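Local coordinates for protein aminotransferase TlmJ (Streptoalloteichus hindustanus, PDB 5UID) that probably transfers amino groups with the help of pyridoxal 5'-phosphate, as a DegT/DnrJ/EryC1-family aminotransferase, at residues 46-51 / 172-177. Sequence-based numbering, arbitrary orientation.
Sequences EHLGVG and CGTLGD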
loop_
_atom_site.group_PDB
_atom_site.type_symbol
_atom_site.label_atom_id
_atom_site.label_comp_id
_atom_site.label_asym_id
_atom_site.label_seq_id
_atom_site.Cartn_x
_atom_site.Cartn_y
_atom_site.Cartn_z
ATOM N N GLU A 46 -11.615 -20.125 -2.568
ATOM C CA GLU A 46 -12.641 -21.102 -2.218
ATOM C C GLU A 46 -13.893 -20.411 -1.691
ATOM O O GLU A 46 -15.017 -20.829 -1.993
ATOM C CB GLU A 46 -12.096 -22.090 -1.189
ATOM C CG GLU A 46 -13.114 -23.114 -0.712
ATOM C CD GLU A 46 -12.565 -24.019 0.375
ATOM O OE1 GLU A 46 -11.347 -23.958 0.646
ATOM O OE2 GLU A 46 -13.355 -24.791 0.960
ATOM N N HIS A 47 -13.714 -19.348 -0.903
ATOM C CA HIS A 47 -14.851 -18.572 -0.421
ATOM C C HIS A 47 -15.662 -18.004 -1.580
ATOM O O HIS A 47 -16.898 -17.977 -1.530
ATOM C CB HIS A 47 -14.354 -17.453 0.497
ATOM C CG HIS A 47 -15.412 -16.467 0.882
ATOM N ND1 HIS A 47 -16.435 -16.774 1.754
ATOM C CD2 HIS A 47 -15.601 -15.177 0.521
ATOM C CE1 HIS A 47 -17.210 -15.716 1.909
ATOM N NE2 HIS A 47 -16.726 -14.733 1.172
ATOM N N LEU A 48 -14.984 -17.555 -2.638
ATOM C CA LEU A 48 -15.668 -17.019 -3.808
ATOM C C LEU A 48 -16.179 -18.104 -4.741
ATOM O O LEU A 48 -17.008 -17.813 -5.610
ATOM C CB LEU A 48 -14.733 -16.095 -4.588
ATOM C CG LEU A 48 -14.259 -14.842 -3.857
ATOM C CD1 LEU A 48 -13.306 -14.051 -4.742
ATOM C CD2 LEU A 48 -15.453 -13.996 -3.437
ATOM N N GLY A 49 -15.708 -19.338 -4.587
ATOM C CA GLY A 49 -16.065 -20.388 -5.518
ATOM C C GLY A 49 -15.354 -20.305 -6.849
ATOM O O GLY A 49 -15.926 -20.687 -7.873
ATOM N N VAL A 50 -14.119 -19.803 -6.865
ATOM C CA VAL A 50 -13.330 -19.668 -8.081
ATOM C C VAL A 50 -11.989 -20.362 -7.876
ATOM O O VAL A 50 -11.673 -20.849 -6.790
ATOM C CB VAL A 50 -13.119 -18.194 -8.485
ATOM C CG1 VAL A 50 -14.456 -17.522 -8.759
ATOM C CG2 VAL A 50 -12.355 -17.451 -7.396
ATOM N N GLY A 51 -11.199 -20.400 -8.945
ATOM C CA GLY A 51 -9.884 -20.996 -8.867
ATOM C C GLY A 51 -8.876 -20.069 -8.213
ATOM O O GLY A 51 -8.976 -18.843 -8.284
ATOM N N CYS A 172 -20.688 -12.123 -5.037
ATOM C CA CYS A 172 -20.465 -10.812 -5.629
ATOM C C CYS A 172 -18.976 -10.602 -5.867
ATOM O O CYS A 172 -18.140 -11.001 -5.053
ATOM C CB CYS A 172 -21.020 -9.712 -4.722
ATOM S SG CYS A 172 -22.826 -9.722 -4.556
ATOM N N GLY A 173 -18.648 -9.983 -6.997
ATOM C CA GLY A 173 -17.274 -9.867 -7.434
ATOM C C GLY A 173 -16.827 -10.941 -8.402
ATOM O O GLY A 173 -15.686 -10.887 -8.878
ATOM N N THR A 174 -17.685 -11.915 -8.705
ATOM C CA THR A 174 -17.374 -12.970 -9.654
ATOM C C THR A 174 -18.311 -12.986 -10.853
ATOM O O THR A 174 -18.206 -13.892 -11.691
ATOM C CB THR A 174 -17.417 -14.341 -8.962
ATOM O OG1 THR A 174 -18.753 -14.610 -8.517
ATOM C CG2 THR A 174 -16.470 -14.370 -7.766
ATOM N N LEU A 175 -19.229 -12.027 -10.959
ATOM C CA LEU A 175 -20.156 -11.991 -12.084
ATOM C C LEU A 175 -19.641 -11.146 -13.238
ATOM O O LEU A 175 -19.992 -11.409 -14.393
ATOM C CB LEU A 175 -21.521 -11.463 -11.633
ATOM C CG LEU A 175 -22.496 -12.454 -10.990
ATOM C CD1 LEU A 175 -22.013 -12.922 -9.626
ATOM C CD2 LEU A 175 -23.881 -11.832 -10.888
ATOM N N GLY A 176 -18.826 -10.138 -12.956
ATOM C CA GLY A 176 -18.214 -9.322 -13.981
ATOM C C GLY A 176 -16.883 -9.887 -14.424
ATOM O O GLY A 176 -16.584 -11.069 -14.241
ATOM N N ASP A 177 -16.064 -9.017 -15.008
ATOM C CA ASP A 177 -14.744 -9.414 -15.476
ATOM C C ASP A 177 -13.686 -9.302 -14.385
ATOM O O ASP A 177 -12.772 -10.132 -14.323
ATOM C CB ASP A 177 -14.349 -8.570 -16.688
ATOM C CG ASP A 177 -15.260 -8.803 -17.877
ATOM O OD1 ASP A 177 -15.104 -9.839 -18.556
ATOM O OD2 ASP A 177 -16.150 -7.962 -18.117
#
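A Schellman motif closes helix 35-48, and the two residues flanking its C-prime glycine, L48 and V50, receive the methyl of T174 from the loop between strands 170-171 and 178-182. T174 CG2 is the shared contact atom: it lies 4.0 Å from L48 CB and 3.9 Å from V50 CG1. The L48 backbone and that of T174 remain well apart, 7.3 Å between their CA atoms, so the contact is made by side chains, not by the backbones. Further along L48, CD2 comes within 4.3 Å of C172 O, a loose approach, and the same leucine also packs on A171 of strand 170-171.

How a helix ends can decide what the residues around its end meet. Here G49 takes up positive phi (75°), with a weak hydrogen bond, 3.1 Å from G49 N to E46 O; beyond G49 the chain leaves the helix and V50 points, like L48, toward the loop. In this PLP-dependent aminotransferase the loop leads into strand 178-182 of the mixed central sheet, so the contact joins an N-terminal helix to a sheet connection. T174 divides its two branches: chi1 of 64° leaves CG2 opposite the carbonyl carbon, on the side of the helix end, while OG1 turns back to hydrogen-bond with A171 O. E157 accepts hydrogen bonds from G173 N at OE2 and from G176 N at OE1.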